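Local atomic coordinates of esterase A (Caulobacter crescentus, PDB entry 5GKV), a protein that probably hydrolyses ester substrates as a serine esterase of the beta-lactamase family, homologous to penicillin-binding proteins. Residues Leu206-Pro211 against Glu260-Asn265. Residues are numbered along the deposited sequence; the frame is centred on the assembly and turned at random.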
ATOM      1  N   LEU A 206       3.817 -12.626  -2.228  1.00 16.02           N
ATOM      2  CA  LEU A 206       3.493 -11.232  -2.501  1.00 16.42           C
ATOM      3  C   LEU A 206       3.883 -10.937  -3.942  1.00 17.77           C
ATOM      4  O   LEU A 206       4.975 -11.320  -4.382  1.00 19.64           O
ATOM      5  CB  LEU A 206       4.227 -10.297  -1.525  1.00 15.04           C
ATOM      6  CG  LEU A 206       4.374  -8.837  -1.980  1.00 16.45           C
ATOM      7  CD1 LEU A 206       3.020  -8.097  -1.979  1.00 14.74           C
ATOM      8  CD2 LEU A 206       5.432  -8.089  -1.157  1.00 19.92           C
ATOM      9  N   TRP A 207       2.990 -10.264  -4.667  1.00 17.13           N
ATOM     10  CA  TRP A 207       3.087 -10.141  -6.113  1.00 15.12           C
ATOM     11  C   TRP A 207       2.604  -8.770  -6.561  1.00 18.84           C
ATOM     12  O   TRP A 207       1.580  -8.276  -6.080  1.00 19.33           O
ATOM     13  CB  TRP A 207       2.216 -11.191  -6.819  1.00 17.33           C
ATOM     14  CG  TRP A 207       2.379 -12.584  -6.338  1.00 17.36           C
ATOM     15  CD1 TRP A 207       1.966 -13.103  -5.141  1.00 16.36           C
ATOM     16  CD2 TRP A 207       2.979 -13.673  -7.059  1.00 23.84           C
ATOM     17  NE1 TRP A 207       2.291 -14.437  -5.060  1.00 19.03           N
ATOM     18  CE2 TRP A 207       2.908 -14.816  -6.224  1.00 22.38           C
ATOM     19  CE3 TRP A 207       3.566 -13.793  -8.325  1.00 17.80           C
ATOM     20  CZ2 TRP A 207       3.400 -16.056  -6.614  1.00 19.29           C
ATOM     21  CZ3 TRP A 207       4.059 -15.029  -8.712  1.00 23.42           C
ATOM     22  CH2 TRP A 207       3.971 -16.145  -7.858  1.00 24.88           C
ATOM     23  N   ILE A 208       3.305  -8.176  -7.520  1.00 16.51           N
ATOM     24  CA  ILE A 208       2.758  -7.072  -8.305  1.00 18.64           C
ATOM     25  C   ILE A 208       2.833  -7.523  -9.757  1.00 23.50           C
ATOM     26  O   ILE A 208       3.932  -7.686 -10.307  1.00 20.12           O
ATOM     27  CB  ILE A 208       3.511  -5.754  -8.080  1.00 12.77           C
ATOM     28  CG1 ILE A 208       3.395  -5.319  -6.609  1.00 16.50           C
ATOM     29  CG2 ILE A 208       2.955  -4.669  -8.999  1.00 17.98           C
ATOM     30  CD1 ILE A 208       4.180  -4.024  -6.282  1.00 14.88           C
ATOM     31  N   GLY A 209       1.667  -7.761 -10.362  1.00 18.89           N
ATOM     32  CA  GLY A 209       1.598  -8.517 -11.598  1.00 21.67           C
ATOM     33  C   GLY A 209       1.503 -10.004 -11.306  1.00 21.07           C
ATOM     34  O   GLY A 209       2.513 -10.659 -11.036  1.00 22.25           O
ATOM     35  N   LEU A 210       0.289 -10.548 -11.341  1.00 19.58           N
ATOM     36  CA  LEU A 210       0.032 -11.902 -10.882  1.00 19.88           C
ATOM     37  C   LEU A 210      -0.179 -12.833 -12.065  1.00 18.97           C
ATOM     38  O   LEU A 210      -1.151 -12.641 -12.813  1.00 19.31           O
ATOM     39  CB  LEU A 210      -1.201 -11.906  -9.978  1.00 17.73           C
ATOM     40  CG  LEU A 210      -1.490 -13.191  -9.220  1.00 17.93           C
ATOM     41  CD1 LEU A 210      -0.406 -13.492  -8.189  1.00 19.10           C
ATOM     42  CD2 LEU A 210      -2.881 -13.066  -8.560  1.00 18.32           C
ATOM     43  N   PRO A 211       0.675 -13.839 -12.276  1.00 19.54           N
ATOM     44  CA  PRO A 211       0.471 -14.761 -13.405  1.00 24.10           C
ATOM     45  C   PRO A 211      -0.831 -15.543 -13.277  1.00 22.65           C
ATOM     46  O   PRO A 211      -1.308 -15.830 -12.174  1.00 19.36           O
ATOM     47  CB  PRO A 211       1.684 -15.701 -13.328  1.00 25.03           C
ATOM     48  CG  PRO A 211       2.696 -14.975 -12.502  1.00 26.58           C
ATOM     49  CD  PRO A 211       1.912 -14.138 -11.533  1.00 23.55           C
ATOM     50  N   GLU A 260       0.771  -4.586 -14.057  1.00 26.12           N
ATOM     51  CA  GLU A 260       1.357  -4.011 -12.855  1.00 29.10           C
ATOM     52  C   GLU A 260       0.725  -2.651 -12.613  1.00 29.96           C
ATOM     53  O   GLU A 260       0.847  -1.754 -13.451  1.00 25.19           O
ATOM     54  CB  GLU A 260       2.869  -3.861 -12.993  1.00 27.14           C
ATOM     55  CG  GLU A 260       3.599  -5.158 -13.223  1.00 26.20           C
ATOM     56  CD  GLU A 260       5.099  -4.974 -13.068  1.00 31.69           C
ATOM     57  OE1 GLU A 260       5.513  -3.907 -12.534  1.00 27.14           O
ATOM     58  OE2 GLU A 260       5.845  -5.890 -13.478  1.00 26.88           O
ATOM     59  N   ILE A 261       0.047  -2.505 -11.481  1.00 26.02           N
ATOM     60  CA  ILE A 261      -0.453  -1.206 -11.043  1.00 22.98           C
ATOM     61  C   ILE A 261       0.071  -1.014  -9.623  1.00 25.65           C
ATOM     62  O   ILE A 261      -0.613  -1.373  -8.650  1.00 24.77           O
ATOM     63  CB  ILE A 261      -1.987  -1.135 -11.139  1.00 27.49           C
ATOM     64  CG1 ILE A 261      -2.442  -1.483 -12.565  1.00 26.68           C
ATOM     65  CG2 ILE A 261      -2.483   0.267 -10.726  1.00 26.61           C
ATOM     66  CD1 ILE A 261      -3.954  -1.503 -12.779  1.00 31.09           C
ATOM     67  N   PRO A 262       1.295  -0.499  -9.453  1.00 24.25           N
ATOM     68  CA  PRO A 262       1.905  -0.456  -8.110  1.00 25.03           C
ATOM     69  C   PRO A 262       1.186   0.457  -7.116  1.00 24.67           C
ATOM     70  O   PRO A 262       1.585   0.513  -5.944  1.00 21.24           O
ATOM     71  CB  PRO A 262       3.336   0.041  -8.400  1.00 23.94           C
ATOM     72  CG  PRO A 262       3.590  -0.351  -9.839  1.00 21.66           C
ATOM     73  CD  PRO A 262       2.251  -0.120 -10.506  1.00 23.22           C
ATOM     74  N   SER A 263       0.149   1.179  -7.529  1.00 20.80           N
ATOM     75  CA  SER A 263      -0.680   1.899  -6.578  1.00 22.74           C
ATOM     76  C   SER A 263      -1.862   1.080  -6.069  1.00 21.21           C
ATOM     77  O   SER A 263      -2.525   1.525  -5.126  1.00 23.27           O
ATOM     78  CB  SER A 263      -1.207   3.194  -7.210  1.00 20.24           C
ATOM     79  OG  SER A 263      -1.725   2.946  -8.510  1.00 25.93           O
ATOM     80  N   ALA A 264      -2.160  -0.088  -6.668  1.00 23.29           N
ATOM     81  CA  ALA A 264      -3.476  -0.686  -6.442  1.00 25.96           C
ATOM     82  C   ALA A 264      -3.642  -2.193  -6.672  1.00 21.40           C
ATOM     83  O   ALA A 264      -4.646  -2.746  -6.223  1.00 26.34           O
ATOM     84  CB  ALA A 264      -4.520   0.018  -7.317  1.00 26.44           C
ATOM     85  N   ASN A 265      -2.758  -2.878  -7.400  1.00 22.42           N
ATOM     86  CA  ASN A 265      -3.099  -4.251  -7.785  1.00 21.37           C
ATOM     87  C   ASN A 265      -2.096  -5.284  -7.283  1.00 20.78           C
ATOM     88  O   ASN A 265      -2.012  -6.385  -7.842  1.00 23.40           O
ATOM     89  CB  ASN A 265      -3.288  -4.378  -9.303  1.00 23.89           C
ATOM     90  CG  ASN A 265      -1.987  -4.561 -10.050  1.00 24.42           C
ATOM     91  OD1 ASN A 265      -0.938  -4.047  -9.645  1.00 24.59           O
ATOM     92  ND2 ASN A 265      -2.046  -5.298 -11.161  1.00 27.32           N
TER
HETATM   93  O   HOH W   1       5.363  -8.447 -12.651  1.00 22.46           O
HETATM   94  O   HOH W   2      -1.007  -8.043  -9.278  1.00 20.85           O
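The Asn-265 carboxamide meets Ile-208 at its oxygen end: methyl CG2 of Ile-208 lies ahead of OD1 at 4.0 Å, well off the amide plane. Ile-261 N approaches from the other side and donates to OD1 over 2.6 Å, 53° out of the carbonyl plane. One face of the Trp-207 indole carries Leu-210 CD1, offset toward the rim, and the ring turns from 260-265. The Glu-260 carboxylate presents a face to Ile-208 O, 4.0 Å from CD. Water 1 lies between Ile-208 O and Glu-260 OE2, within hydrogen-bonding distance of both. With CG2 of Ile-208 anti to the backbone N, this methyl also reaches Glu-260 CB (4.1 Å) and Pro-262 CG (4.4 Å). Gly-209 CA lies 4.2 Å from Glu-260 CG; its positive phi of 87° suits a residue without a side chain, since a CB would crowd Glu-260 CG and Ile-208 O. The segments share no direct hydrogen bond; water 2 accepts from Gly-209 N (2.9 Å) and also lies next to Asn-265 O. Ser-263 O accepts from Lys-83 NZ, the lysine of a family S-x-x-K motif, so 260-265 probably borders the active site. Helix 190-202 packs on Ile-208, Glu-260 and Pro-262, and 260-265 leads from helix 253-258 into strand 266-268, the antiparallel partner of 206-208.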